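Local atomic coordinates of transcriptional repressor, TetR family (Thermus thermophilus, PDB entry 3ANP), a protein that represses transcription as a TetR-family regulator controlling fatty acid degradation, and binds acyl-CoA such as lauroyl-CoA. Residues A17-E20 with L21-R25; D102-L105 with P106-Y109. All coordinates share one frame; numbering follows the deposited sequence.

Interaction 1 lies at the C-terminal end of helix 3-25, interaction 2 on helix 101-110, and their centres are about 14 Å apart. Leu103 joins them: its CD1 lies 3.6 Å from Met19 CE and its CD2 3.7 Å from Phe22 CB, so each methyl of the branched leucine meets a different residue of the earlier helix. Interaction 1 belongs to the part that carries the predicted helix-turn-helix, interaction 2 to the part that binds the ligand. The side chain of Met107 comes within about 4 Å of the bound dodecyl-CoA, whereas that of Met19 stays about 11 Å from it. This packing is therefore one of the places where the ligand-binding part meets the DNA-binding part.

Interaction 1: residues A17-E20 with L21-R25; sequences AAME and LFRNR
Glu20 carries its CG anti to the backbone N (chi1 -179°) and then bends at chi2, which brings the carboxylate beside Asn24, one helical turn further on. There Asn24 ND2 gives Glu20 OE2 a weak hydrogen bond of 3.0 Å, the amide and carboxylate planes standing 75° apart. The second oxygen, Glu20 OE1, accepts from a water at 2.7 Å, and that water in turn accepts from Arg23 NH2, so acid and base are joined through solvent. Polar chains suit this exposed flank: the long ones of Glu20 and Arg23 and the short amide of Asn24. Arg23, extended from CG to NE, runs back over the preceding turn, where the methyl of Met19 (selenomethionine), with CE 3.9 Å from Arg23 CZ, lies over one face of the guanidinium. On the buried flank Ala18 CB sits over the face of the Phe22 ring, 4.3 Å from its centroid, a CH-pi contact that a small residue allows at close range. Met19 SE adds an oblique Met-aromatic contact, 4.2 Å from Phe22 CD2. Backbone hydrogen bonds from Leu21, Phe22, Arg23 and Asn24 to the carbonyls four residues earlier keep the turns in step. Phe22 goes on to meet Phe27 edge to face and packs on Ile35 and Val56. This apolar stripe belongs to the first helix of a TetR-type DNA-binding domain, lying against the predicted helix-turn-helix.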
# COMPACT_ATOMS: atom_id res chain seq x y z
N ALA A 17 -1.85 -15.76 -26.29
CA ALA A 17 -0.87 -15.11 -27.16
C ALA A 17 -0.14 -13.98 -26.41
O ALA A 17 1.08 -13.86 -26.48
CB ALA A 17 -1.56 -14.55 -28.38
N ALA A 18 -0.90 -13.16 -25.70
CA ALA A 18 -0.29 -12.06 -24.95
C ALA A 18 0.61 -12.53 -23.81
O ALA A 18 1.71 -11.99 -23.62
CB ALA A 18 -1.39 -11.12 -24.38
N MSE A 19 0.16 -13.53 -23.05
CA MSE A 19 0.95 -14.03 -21.93
C MSE A 19 2.30 -14.58 -22.39
O MSE A 19 3.33 -14.32 -21.76
CB MSE A 19 0.17 -15.11 -21.17
CG MSE A 19 -1.07 -14.60 -20.42
SE MSE A 19 -0.62 -13.24 -19.09
CE MSE A 19 0.62 -14.27 -18.00
N GLU A 20 2.29 -15.35 -23.48
CA GLU A 20 3.53 -15.91 -24.02
C GLU A 20 4.50 -14.77 -24.41
O GLU A 20 5.69 -14.81 -24.06
CB GLU A 20 3.24 -16.82 -25.22
CG GLU A 20 4.48 -17.46 -25.84
CD GLU A 20 5.11 -18.56 -24.98
OE1 GLU A 20 4.75 -18.69 -23.78
OE2 GLU A 20 5.98 -19.29 -25.49
N LEU A 21 3.99 -13.76 -25.12
CA LEU A 21 4.83 -12.63 -25.52
C LEU A 21 5.34 -11.89 -24.29
O LEU A 21 6.51 -11.51 -24.23
CB LEU A 21 4.06 -11.64 -26.42
CG LEU A 21 3.89 -12.13 -27.87
CD1 LEU A 21 2.78 -11.37 -28.57
CD2 LEU A 21 5.23 -11.96 -28.62
N PHE A 22 4.46 -11.66 -23.31
CA PHE A 22 4.87 -10.95 -22.09
C PHE A 22 5.99 -11.73 -21.39
O PHE A 22 6.99 -11.16 -20.93
CB PHE A 22 3.70 -10.79 -21.09
CG PHE A 22 2.55 -9.91 -21.58
CD1 PHE A 22 2.74 -8.97 -22.58
CD2 PHE A 22 1.30 -10.00 -20.97
CE1 PHE A 22 1.68 -8.11 -22.97
CE2 PHE A 22 0.25 -9.17 -21.35
CZ PHE A 22 0.44 -8.22 -22.35
N ARG A 23 5.81 -13.04 -21.31
CA ARG A 23 6.80 -13.89 -20.66
C ARG A 23 8.13 -13.91 -21.39
O ARG A 23 9.18 -13.74 -20.78
CB ARG A 23 6.29 -15.33 -20.55
CG ARG A 23 5.31 -15.55 -19.40
CD ARG A 23 4.80 -16.99 -19.34
NE ARG A 23 4.02 -17.21 -18.12
CZ ARG A 23 2.73 -17.50 -18.10
NH1 ARG A 23 2.12 -17.67 -16.93
NH2 ARG A 23 2.04 -17.64 -19.23
N ASN A 24 8.08 -14.12 -22.70
CA ASN A 24 9.29 -14.20 -23.51
C ASN A 24 9.99 -12.89 -23.86
O ASN A 24 11.21 -12.87 -24.04
CB ASN A 24 9.00 -14.93 -24.83
CG ASN A 24 8.69 -16.41 -24.63
OD1 ASN A 24 9.17 -17.01 -23.68
ND2 ASN A 24 7.90 -16.99 -25.53
N ARG A 25 9.23 -11.81 -23.95
CA ARG A 25 9.82 -10.53 -24.35
C ARG A 25 9.62 -9.36 -23.40
O ARG A 25 10.21 -8.30 -23.59
CB ARG A 25 9.31 -10.17 -25.75
CG ARG A 25 9.67 -11.23 -26.81
CD ARG A 25 9.02 -10.98 -28.16
NE ARG A 25 9.46 -9.74 -28.78
CZ ARG A 25 8.98 -9.27 -29.92
NH1 ARG A 25 9.45 -8.12 -30.42
NH2 ARG A 25 8.04 -9.93 -30.58
O HOH W 1 2.82 -18.39 -21.86

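Interaction 2: residues D102-L105 with P106-Y109; sequences DLLL and PMFY
Phe108 reaches back along its helix over the turn that holds Leu104 and Leu105. Its CB lies 3.5 Å from Leu105 O. From there CG stands beside the backbone N (chi1 -68°), which lays the ring over the carbonyl of the preceding turn: Leu104 O sits above one face, 3.3 Å from Phe108 CG and offset toward the rim. CD2 and CE2 run on past the same residue, and at the tip CZ meets Leu104 CB at 4.0 Å. Leu104 O also accepts the backbone hydrogen bond of Phe108 N, at 2.8 Å. Beyond the helix the ring packs on Ala166 and on Tyr162, a residue of the acyl-CoA pocket. A flat, apolar ring suits this place because it can cover Leu104 O and CB and still pack on helix 151-172. With an alanine here, a gap would probably open between Leu104 and helix 151-172, leaving Tyr162 and Ala166 without the ring they pack against. The turn is a proline-kinked segment in the all-helical ligand-binding part of a TetR-family repressor. Pro106 has no N-H for Asp102 O, and its CD occupies the place instead, 3.2 Å from that oxygen. The ring also presses on the residue before it, with Pro106 CD only 3.3 Å from Leu105 CB, tighter than usual carbon packing. Leu105 turns its CG anti to the backbone N (chi1 -175°) and lies alongside Tyr109, CD1 meeting Tyr109 CE2 at 3.7 Å; Tyr109 packs in turn on Leu112 of the second subunit. Leu104 and Met107, a selenomethionine, also run side by side, Leu104 CD2 being 3.7 Å from Met107 CE. A long, pliable, apolar chain suits Met107, which touches Leu57, Leu58 and Leu126 close to the bound dodecyl-CoA.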
# COMPACT_ATOMS: atom_id res chain seq x y z
N ASP A 102 7.98 -10.44 -12.67
CA ASP A 102 7.97 -9.58 -13.86
C ASP A 102 6.57 -9.32 -14.44
O ASP A 102 6.34 -8.27 -15.05
CB ASP A 102 8.88 -10.15 -14.94
CG ASP A 102 10.34 -10.23 -14.51
OD1 ASP A 102 10.80 -9.35 -13.74
OD2 ASP A 102 11.04 -11.16 -14.96
N LEU A 103 5.65 -10.27 -14.29
CA LEU A 103 4.29 -10.10 -14.78
C LEU A 103 3.43 -9.38 -13.74
O LEU A 103 2.59 -8.55 -14.08
CB LEU A 103 3.63 -11.45 -15.09
CG LEU A 103 4.25 -12.31 -16.18
CD1 LEU A 103 3.62 -13.70 -16.17
CD2 LEU A 103 4.05 -11.65 -17.52
N LEU A 104 3.61 -9.72 -12.47
CA LEU A 104 2.80 -9.11 -11.44
C LEU A 104 3.14 -7.65 -11.14
O LEU A 104 2.27 -6.89 -10.72
CB LEU A 104 2.89 -9.92 -10.14
CG LEU A 104 2.42 -11.37 -10.22
CD1 LEU A 104 2.58 -12.02 -8.85
CD2 LEU A 104 0.97 -11.42 -10.68
N LEU A 105 4.39 -7.25 -11.34
CA LEU A 105 4.72 -5.85 -11.02
C LEU A 105 3.86 -4.84 -11.81
O LEU A 105 3.20 -3.99 -11.21
CB LEU A 105 6.21 -5.58 -11.23
CG LEU A 105 6.73 -4.19 -10.83
CD1 LEU A 105 6.36 -3.90 -9.39
CD2 LEU A 105 8.25 -4.14 -11.00
N PRO A 106 3.83 -4.92 -13.16
CA PRO A 106 3.00 -3.94 -13.86
C PRO A 106 1.53 -4.09 -13.49
O PRO A 106 0.75 -3.14 -13.58
CB PRO A 106 3.27 -4.23 -15.34
CG PRO A 106 3.78 -5.66 -15.34
CD PRO A 106 4.64 -5.71 -14.11
N MSE A 107 1.15 -5.28 -13.06
CA MSE A 107 -0.22 -5.52 -12.65
C MSE A 107 -0.49 -4.74 -11.35
O MSE A 107 -1.54 -4.10 -11.21
CB MSE A 107 -0.47 -7.02 -12.45
CG MSE A 107 -1.93 -7.33 -12.22
SE MSE A 107 -2.25 -9.11 -11.55
CE MSE A 107 -1.60 -8.86 -9.76
N PHE A 108 0.45 -4.79 -10.40
CA PHE A 108 0.29 -4.08 -9.13
C PHE A 108 0.13 -2.57 -9.33
O PHE A 108 -0.63 -1.93 -8.61
CB PHE A 108 1.49 -4.32 -8.19
CG PHE A 108 1.62 -5.74 -7.67
CD1 PHE A 108 0.49 -6.53 -7.43
CD2 PHE A 108 2.88 -6.25 -7.36
CE1 PHE A 108 0.61 -7.83 -6.89
CE2 PHE A 108 3.02 -7.54 -6.81
CZ PHE A 108 1.88 -8.33 -6.58
N TYR A 109 0.85 -1.99 -10.28
CA TYR A 109 0.72 -0.55 -10.51
C TYR A 109 -0.68 -0.16 -10.97
O TYR A 109 -1.13 0.95 -10.73
CB TYR A 109 1.75 -0.07 -11.55
CG TYR A 109 3.13 0.09 -10.97
CD1 TYR A 109 3.38 1.01 -9.94
CD2 TYR A 109 4.18 -0.70 -11.41
CE1 TYR A 109 4.65 1.13 -9.38
CE2 TYR A 109 5.44 -0.59 -10.86
CZ TYR A 109 5.68 0.32 -9.84
OH TYR A 109 6.95 0.43 -9.32